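Local coordinates for protein tapirin (Caldicellulosiruptor hydrothermalis, PDB 6N2C) that probably binds cellulose and serves in cell adhesion through its C-terminal beta-helix domain, which also holds a zinc ion, at residues S178-F183 with N250-T255; S272-D277 with D286-N291. All coordinates share one frame; numbering follows the deposited sequence.

Overall arrangement
Both contacts belong to the parallel beta-helix, with centres about 14 Å apart. Interaction 1 (178-183 with 250-255) comes first along the chain, followed by interaction 2 (272-277 with 286-291). They meet through neighbouring strands of one face, 252-255 and 273-276. There T255 OG1 and S276 OG probably share a hydrogen bond, as do Y254 OH and D277 OD2. Interaction 1 packs the loop before strand 186-190 against the outer side of that face. Interaction 2 joins strand 273-276 to strand 287-290, which lies on another face after strand 279-281, and reaches the interior through L274 and I288. Both lie away from the zinc site of H530, D532 and E551.

Interaction 1 (S178-F183 with N250-T255); sequences SNIFDF and NNLMYT
I180 meets L252 where a short 3-10 segment packs on the outside of the parallel beta-helix. L252 lies on strand 252-255, just past the corner at N250 and N251. I180 sits in the 3-10 segment 178-181, which is held by backbone bonds from F181 N to S178 O and from D182 N to N179 O. The backbones stay well apart, with the CA atoms of I180 and L252 9.8 Å from each other, and side chains fill the gap.

The I180 side chain closes on the strand step by step. Its CB points toward the strand but is still 6.1 Å from L252 CD2. The CG2 branch stands back at about the same distance. CG1 lies opposite the carbonyl carbon (chi1 -77°) and takes the other branch closer, to 5.1 Å from L252 CD2. The chain is then extended at chi2 (162°), and CD1 lands 3.7 Å from L252 CD2. This is a methyl-to-methyl touch, and the two side chains cross obliquely. L252 is modelled in two conformers, so the touch holds for the one described and is doubtful for the other.

I233 of the neighbouring strand 231-234 and I452 of helix 451-457 also touch both I180 and L252. The meeting point is thus a small apolar cluster joining loop, beta-helix face and helix.

A polar group borders the cluster. The N251 amide gives its hydrogens to N231 OD1 and A175 O, and N231 OD1 also accepts from L252 N. These bonds hold the corner residue in place. I180 CD1 passes 4.4 Å from N251 ND2.

Interaction 2 (S272-D277 with D286-N291); sequences SLLFSD and DEIVAN
S272 and N291 each mark a corner of the beta-helix, and their CA atoms lie 5.4 Å apart. From here the two backbones diverge. The touching parts, 272-274 and 288-291, run 131° apart, because strands 273-276 and 287-290 belong to different faces. Further along, the CA atoms of L274 and A290 are already 7.0 Å apart. The chain turns at N291 into strand 293-294, which pairs with 273-276.

At the corner N291 CB rests 3.7 Å from S272 O, a plain van der Waals contact. N291 ND2 lies 3.7 Å from S272 N without a hydrogen bond. N291 has two conformers, and these contacts are doubtful for the one not described. The apolar part lies deeper. CB of L274 points toward the other segment, and with CG anti to the backbone N (chi1 178°) the side chain extends far enough for CD2 to come 4.1 Å from I288 CG2. The side chains cross at about a right angle. A290 CB lies a little further off, 4.7 Å from L274 CD2. M253 and L293, on the strands flanking 273-276, also touch L274, so it sits within an apolar row.

The chemistry is that of a beta-helix interior. Branched methyls from two faces meet in the core, while the backbone of 272-274 bonds with N251 and M253 in one neighbouring coil and A292 and F294 in the other.

Interaction 1 (S178-F183 with N250-T255)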
ATOM      1  N   SER A 178     -14.248  11.840   0.977  0.64 20.13           N
ATOM      2  CA  SER A 178     -14.436  12.990   0.072  0.64 20.49           C
ATOM      3  C   SER A 178     -13.341  14.029   0.144  0.64 20.72           C
ATOM      4  O   SER A 178     -13.157  14.785  -0.816  0.64 17.71           O
ATOM      5  CB  SER A 178     -15.834  13.654   0.276  0.64 22.59           C
ATOM      6  OG  SER A 178     -16.909  12.745   0.045  0.64 22.78           O
ATOM      7  N   ASN A 179     -12.586  14.093   1.235  1.00 20.15           N
ATOM      8  CA  ASN A 179     -11.403  14.960   1.296  1.00 20.52           C
ATOM      9  C   ASN A 179     -10.306  14.604   0.270  1.00 19.22           C
ATOM     10  O   ASN A 179      -9.478  15.437  -0.010  1.00 18.55           O
ATOM     11  CB  ASN A 179     -10.675  14.976   2.602  1.00 25.13           C
ATOM     12  CG  ASN A 179     -11.490  15.535   3.758  1.00 27.69           C
ATOM     13  OD1 ASN A 179     -11.413  14.975   4.856  1.00 47.52           O
ATOM     14  ND2 ASN A 179     -12.187  16.577   3.573  1.00 25.28           N
ATOM     15  N   ILE A 180     -10.308  13.405  -0.283  1.00 16.06           N
ATOM     16  CA  ILE A 180      -9.389  13.069  -1.383  1.00 15.20           C
ATOM     17  C   ILE A 180      -9.466  14.101  -2.531  1.00 17.47           C
ATOM     18  O   ILE A 180      -8.486  14.349  -3.225  1.00 15.69           O
ATOM     19  CB  ILE A 180      -9.553  11.591  -1.788  1.00 16.47           C
ATOM     20  CG1 ILE A 180      -8.822  10.721  -0.723  1.00 19.20           C
ATOM     21  CG2 ILE A 180      -8.964  11.299  -3.130  1.00 17.30           C
ATOM     22  CD1 ILE A 180      -9.263   9.240  -0.744  1.00 18.87           C
ATOM     23  N   PHE A 181     -10.685  14.653  -2.741  1.00 15.64           N
ATOM     24  CA  PHE A 181     -10.919  15.566  -3.856  1.00 17.04           C
ATOM     25  C   PHE A 181     -10.813  17.001  -3.441  1.00 19.52           C
ATOM     26  O   PHE A 181     -11.008  17.876  -4.293  1.00 18.48           O
ATOM     27  CB  PHE A 181     -12.312  15.331  -4.408  1.00 15.58           C
ATOM     28  CG  PHE A 181     -12.528  13.907  -4.805  1.00 16.40           C
ATOM     29  CD1 PHE A 181     -12.024  13.403  -5.968  1.00 17.61           C
ATOM     30  CD2 PHE A 181     -13.159  13.028  -3.913  1.00 18.42           C
ATOM     31  CE1 PHE A 181     -12.189  12.071  -6.271  1.00 20.61           C
ATOM     32  CE2 PHE A 181     -13.339  11.719  -4.227  1.00 18.23           C
ATOM     33  CZ  PHE A 181     -12.847  11.227  -5.401  1.00 18.64           C
ATOM     34  N   ASP A 182     -10.446  17.254  -2.196  1.00 18.57           N
ATOM     35  CA  ASP A 182     -10.220  18.595  -1.681  1.00 16.60           C
ATOM     36  C   ASP A 182      -8.746  18.859  -1.447  1.00 17.24           C
ATOM     37  O   ASP A 182      -8.145  18.446  -0.403  1.00 15.90           O
ATOM     38  CB  ASP A 182     -11.016  18.775  -0.419  1.00 16.66           C
ATOM     39  CG  ASP A 182     -10.916  20.165   0.174  1.00 17.34           C
ATOM     40  OD1 ASP A 182      -9.990  20.909  -0.155  1.00 14.82           O
ATOM     41  OD2 ASP A 182     -11.788  20.462   1.109  1.00 16.49           O
ATOM     42  N   PHE A 183      -8.156  19.635  -2.381  1.00 15.53           N
ATOM     43  CA  PHE A 183      -6.708  19.861  -2.281  1.00 13.24           C
ATOM     44  C   PHE A 183      -6.267  20.827  -1.230  1.00 14.73           C
ATOM     45  O   PHE A 183      -5.070  21.141  -1.129  1.00 14.95           O
ATOM     46  CB  PHE A 183      -6.082  19.987  -3.694  1.00 13.61           C
ATOM     47  CG  PHE A 183      -6.039  18.695  -4.399  1.00 13.14           C
ATOM     48  CD1 PHE A 183      -4.936  17.857  -4.223  1.00 12.83           C
ATOM     49  CD2 PHE A 183      -7.179  18.225  -5.046  1.00 13.30           C
ATOM     50  CE1 PHE A 183      -4.973  16.589  -4.757  1.00 12.99           C
ATOM     51  CE2 PHE A 183      -7.200  16.981  -5.622  1.00 14.88           C
ATOM     52  CZ  PHE A 183      -6.050  16.152  -5.403  1.00 14.21           C
ATOM     53  N   ASN A 250      -4.035   5.703   7.472  0.52 17.09           N
ATOM     54  CA  ASN A 250      -5.318   5.369   8.155  0.52 17.36           C
ATOM     55  C   ASN A 250      -6.371   4.881   7.181  0.52 17.04           C
ATOM     56  O   ASN A 250      -7.051   3.857   7.415  0.52 15.88           O
ATOM     57  CB  ASN A 250      -5.825   6.535   8.978  0.52 19.48           C
ATOM     58  CG  ASN A 250      -6.927   6.133   9.926  0.52 22.14           C
ATOM     59  OD1 ASN A 250      -6.805   5.132  10.633  0.52 24.73           O
ATOM     60  ND2 ASN A 250      -8.034   6.863   9.896  0.52 21.96           N
ATOM     61  N   ASN A 251      -6.514   5.577   6.061  1.00 15.27           N
ATOM     62  CA  ASN A 251      -7.618   5.272   5.117  1.00 14.74           C
ATOM     63  C   ASN A 251      -7.097   4.483   3.904  1.00 14.28           C
ATOM     64  O   ASN A 251      -6.978   3.261   3.976  1.00 16.39           O
ATOM     65  CB  ASN A 251      -8.392   6.533   4.760  1.00 16.43           C
ATOM     66  CG  ASN A 251      -9.635   6.233   3.991  1.00 19.26           C
ATOM     67  OD1 ASN A 251     -10.492   5.448   4.452  1.00 20.00           O
ATOM     68  ND2 ASN A 251      -9.728   6.757   2.817  1.00 16.26           N
ATOM     69  N   LEU A 252      -6.713   5.126   2.829  0.51 14.33           N
ATOM     70  CA  LEU A 252      -6.236   4.311   1.734  0.51 14.19           C
ATOM     71  C   LEU A 252      -4.869   4.738   1.221  0.51 13.93           C
ATOM     72  O   LEU A 252      -4.544   5.924   1.116  0.51 14.33           O
ATOM     73  CB  LEU A 252      -7.255   4.196   0.586  0.51 14.84           C
ATOM     74  CG  LEU A 252      -7.357   5.486  -0.221  0.51 14.77           C
ATOM     75  CD1 LEU A 252      -6.293   5.590  -1.304  0.51 14.49           C
ATOM     76  CD2 LEU A 252      -8.760   5.608  -0.814  0.51 15.20           C
ATOM     77  N   MET A 253      -4.106   3.705   0.861  1.00 13.29           N
ATOM     78  CA  MET A 253      -2.874   3.859   0.116  1.00 13.54           C
ATOM     79  C   MET A 253      -3.094   3.181  -1.187  1.00 12.87           C
ATOM     80  O   MET A 253      -3.426   1.986  -1.259  1.00 13.99           O
ATOM     81  CB  MET A 253      -1.685   3.223   0.861  1.00 14.10           C
ATOM     82  CG  MET A 253      -0.387   3.272   0.067  1.00 13.71           C
ATOM     83  SD  MET A 253       0.932   2.806   1.195  0.90 17.65           S
ATOM     84  CE  MET A 253       2.333   3.101   0.148  1.00 22.19           C
ATOM     85  N   TYR A 254      -2.934   3.952  -2.287  1.00 13.07           N
ATOM     86  CA  TYR A 254      -3.071   3.465  -3.634  1.00 12.83           C
ATOM     87  C   TYR A 254      -1.777   3.704  -4.404  1.00 13.31           C
ATOM     88  O   TYR A 254      -1.256   4.780  -4.338  1.00 15.35           O
ATOM     89  CB  TYR A 254      -4.206   4.215  -4.439  1.00 13.93           C
ATOM     90  CG  TYR A 254      -4.131   3.863  -5.933  1.00 14.04           C
ATOM     91  CD1 TYR A 254      -4.737   2.675  -6.426  1.00 13.56           C
ATOM     92  CD2 TYR A 254      -3.454   4.657  -6.887  1.00 13.85           C
ATOM     93  CE1 TYR A 254      -4.601   2.296  -7.738  1.00 15.42           C
ATOM     94  CE2 TYR A 254      -3.352   4.280  -8.208  1.00 17.23           C
ATOM     95  CZ  TYR A 254      -3.932   3.142  -8.645  1.00 15.73           C
ATOM     96  OH  TYR A 254      -3.844   2.800  -9.939  1.00 18.08           O
ATOM     97  N   THR A 255      -1.293   2.717  -5.200  1.00 13.62           N
ATOM     98  CA  THR A 255      -0.220   2.951  -6.175  1.00 13.35           C
ATOM     99  C   THR A 255      -0.566   2.247  -7.447  1.00 15.30           C
ATOM    100  O   THR A 255      -1.179   1.190  -7.412  1.00 14.80           O
ATOM    101  CB  THR A 255       1.165   2.508  -5.691  1.00 14.60           C
ATOM    102  OG1 THR A 255       1.344   1.095  -5.874  1.00 15.79           O
ATOM    103  CG2 THR A 255       1.462   2.938  -4.318  1.00 14.44           C
TER

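Interaction 2 (S272-D277 with D286-N291)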
ATOM      1  N   SER A 272      -7.508   0.750   6.484  1.00 16.67           N
ATOM      2  CA  SER A 272      -8.758   0.421   5.738  1.00 17.93           C
ATOM      3  C   SER A 272      -8.493  -0.212   4.422  1.00 17.40           C
ATOM      4  O   SER A 272      -8.945  -1.309   4.205  1.00 17.23           O
ATOM      5  CB  SER A 272      -9.582   1.718   5.599  1.00 17.71           C
ATOM      6  OG  SER A 272     -10.692   1.553   4.746  1.00 20.08           O
ATOM      7  N   LEU A 273      -7.759   0.429   3.533  1.00 13.69           N
ATOM      8  CA  LEU A 273      -7.599  -0.107   2.164  1.00 15.34           C
ATOM      9  C   LEU A 273      -6.169   0.096   1.682  1.00 15.86           C
ATOM     10  O   LEU A 273      -5.682   1.239   1.710  1.00 15.11           O
ATOM     11  CB  LEU A 273      -8.559   0.636   1.213  1.00 15.35           C
ATOM     12  CG  LEU A 273      -8.556   0.265  -0.274  1.00 15.75           C
ATOM     13  CD1 LEU A 273      -8.683  -1.243  -0.532  1.00 16.80           C
ATOM     14  CD2 LEU A 273      -9.592   1.027  -1.113  1.00 16.40           C
ATOM     15  N   LEU A 274      -5.560  -0.984   1.136  1.00 14.51           N
ATOM     16  CA  LEU A 274      -4.231  -0.912   0.474  1.00 14.39           C
ATOM     17  C   LEU A 274      -4.464  -1.469  -0.862  1.00 13.01           C
ATOM     18  O   LEU A 274      -4.923  -2.639  -0.983  1.00 15.20           O
ATOM     19  CB  LEU A 274      -3.229  -1.801   1.279  1.00 13.81           C
ATOM     20  CG  LEU A 274      -1.836  -1.902   0.736  1.00 15.72           C
ATOM     21  CD1 LEU A 274      -1.246  -0.512   0.741  1.00 15.94           C
ATOM     22  CD2 LEU A 274      -1.012  -2.776   1.622  1.00 16.16           C
ATOM     23  N   PHE A 275      -4.204  -0.686  -1.920  1.00 13.77           N
ATOM     24  CA  PHE A 275      -4.548  -1.090  -3.270  1.00 14.00           C
ATOM     25  C   PHE A 275      -3.400  -0.770  -4.178  1.00 15.56           C
ATOM     26  O   PHE A 275      -3.003   0.394  -4.253  1.00 14.47           O
ATOM     27  CB  PHE A 275      -5.821  -0.309  -3.735  1.00 14.35           C
ATOM     28  CG  PHE A 275      -6.491  -0.863  -4.914  1.00 14.74           C
ATOM     29  CD1 PHE A 275      -5.879  -0.821  -6.183  1.00 13.80           C
ATOM     30  CD2 PHE A 275      -7.749  -1.477  -4.805  1.00 14.52           C
ATOM     31  CE1 PHE A 275      -6.512  -1.364  -7.300  1.00 18.03           C
ATOM     32  CE2 PHE A 275      -8.347  -1.986  -5.921  1.00 15.92           C
ATOM     33  CZ  PHE A 275      -7.745  -1.962  -7.151  1.00 16.36           C
ATOM     34  N   SER A 276      -2.931  -1.755  -4.949  1.00 14.45           N
ATOM     35  CA  SER A 276      -1.954  -1.481  -5.981  1.00 14.30           C
ATOM     36  C   SER A 276      -2.345  -2.215  -7.247  1.00 15.98           C
ATOM     37  O   SER A 276      -2.841  -3.319  -7.199  1.00 16.88           O
ATOM     38  CB  SER A 276      -0.534  -1.886  -5.593  1.00 15.93           C
ATOM     39  OG  SER A 276       0.416  -1.451  -6.547  1.00 15.67           O
ATOM     40  N   ASP A 277      -2.173  -1.584  -8.399  1.00 14.01           N
ATOM     41  CA  ASP A 277      -2.279  -2.309  -9.629  1.00 16.49           C
ATOM     42  C   ASP A 277      -1.030  -3.130  -9.952  1.00 17.97           C
ATOM     43  O   ASP A 277      -1.037  -3.822 -11.020  1.00 19.92           O
ATOM     44  CB  ASP A 277      -2.578  -1.380 -10.780  1.00 17.16           C
ATOM     45  CG  ASP A 277      -3.952  -0.665 -10.610  1.00 20.77           C
ATOM     46  OD1 ASP A 277      -4.885  -1.376 -10.228  1.00 24.26           O
ATOM     47  OD2 ASP A 277      -4.056   0.566 -10.969  1.00 26.05           O
ATOM     48  N   ASP A 286      10.321  -7.336   7.053  1.00 17.73           N
ATOM     49  CA  ASP A 286       9.342  -6.287   6.690  1.00 16.72           C
ATOM     50  C   ASP A 286       7.951  -6.757   7.158  1.00 17.08           C
ATOM     51  O   ASP A 286       7.619  -7.960   7.094  1.00 18.27           O
ATOM     52  CB  ASP A 286       9.357  -6.046   5.204  1.00 16.21           C
ATOM     53  CG  ASP A 286      10.613  -5.379   4.729  1.00 14.66           C
ATOM     54  OD1 ASP A 286      11.109  -4.420   5.397  1.00 18.19           O
ATOM     55  OD2 ASP A 286      11.004  -5.680   3.573  1.00 17.87           O
ATOM     56  N   GLU A 287       7.131  -5.775   7.577  1.00 15.61           N
ATOM     57  CA  GLU A 287       5.786  -6.080   8.047  1.00 16.91           C
ATOM     58  C   GLU A 287       4.757  -5.248   7.345  1.00 15.91           C
ATOM     59  O   GLU A 287       4.933  -4.048   7.234  1.00 16.11           O
ATOM     60  CB  GLU A 287       5.722  -5.768   9.538  1.00 19.85           C
ATOM     61  CG  GLU A 287       4.365  -6.070  10.158  1.00 24.99           C
ATOM     62  CD  GLU A 287       4.233  -5.769  11.667  1.00 29.86           C
ATOM     63  OE1 GLU A 287       5.117  -5.138  12.287  1.00 38.77           O
ATOM     64  OE2 GLU A 287       3.251  -6.259  12.254  1.00 31.50           O
ATOM     65  N   ILE A 288       3.652  -5.882   6.954  1.00 14.73           N
ATOM     66  CA  ILE A 288       2.459  -5.176   6.448  1.00 16.44           C
ATOM     67  C   ILE A 288       1.352  -5.574   7.403  1.00 16.65           C
ATOM     68  O   ILE A 288       1.129  -6.768   7.653  1.00 19.75           O
ATOM     69  CB  ILE A 288       2.134  -5.614   5.064  1.00 16.78           C
ATOM     70  CG1 ILE A 288       3.243  -5.132   4.115  1.00 16.86           C
ATOM     71  CG2 ILE A 288       0.812  -4.952   4.616  1.00 19.51           C
ATOM     72  CD1 ILE A 288       2.943  -5.371   2.699  1.00 17.43           C
ATOM     73  N   VAL A 289       0.639  -4.613   7.956  1.00 15.39           N
ATOM     74  CA  VAL A 289      -0.615  -4.942   8.656  1.00 17.65           C
ATOM     75  C   VAL A 289      -1.772  -4.296   7.861  1.00 18.32           C
ATOM     76  O   VAL A 289      -1.767  -3.086   7.712  1.00 17.17           O
ATOM     77  CB  VAL A 289      -0.627  -4.271  10.052  1.00 21.12           C
ATOM     78  CG1 VAL A 289      -1.925  -4.648  10.814  1.00 22.29           C
ATOM     79  CG2 VAL A 289       0.574  -4.677  10.889  1.00 26.54           C
ATOM     80  N   ALA A 290      -2.631  -5.074   7.244  1.00 16.53           N
ATOM     81  CA  ALA A 290      -3.678  -4.548   6.406  1.00 17.67           C
ATOM     82  C   ALA A 290      -5.054  -5.033   6.826  1.00 19.15           C
ATOM     83  O   ALA A 290      -5.239  -6.059   7.478  1.00 19.48           O
ATOM     84  CB  ALA A 290      -3.431  -4.976   4.981  1.00 17.51           C
ATOM     85  N   ASN A 291      -6.064  -4.277   6.415  0.51 18.80           N
ATOM     86  CA  ASN A 291      -7.451  -4.716   6.511  0.51 19.47           C
ATOM     87  C   ASN A 291      -7.847  -5.279   5.168  0.51 18.05           C
ATOM     88  O   ASN A 291      -7.792  -6.492   5.005  0.51 17.68           O
ATOM     89  CB  ASN A 291      -8.334  -3.557   7.019  0.51 21.33           C
ATOM     90  CG  ASN A 291      -8.086  -3.184   8.501  0.51 26.19           C
ATOM     91  OD1 ASN A 291      -7.506  -3.943   9.337  0.51 24.92           O
ATOM     92  ND2 ASN A 291      -8.522  -1.957   8.842  0.51 30.86           N
TER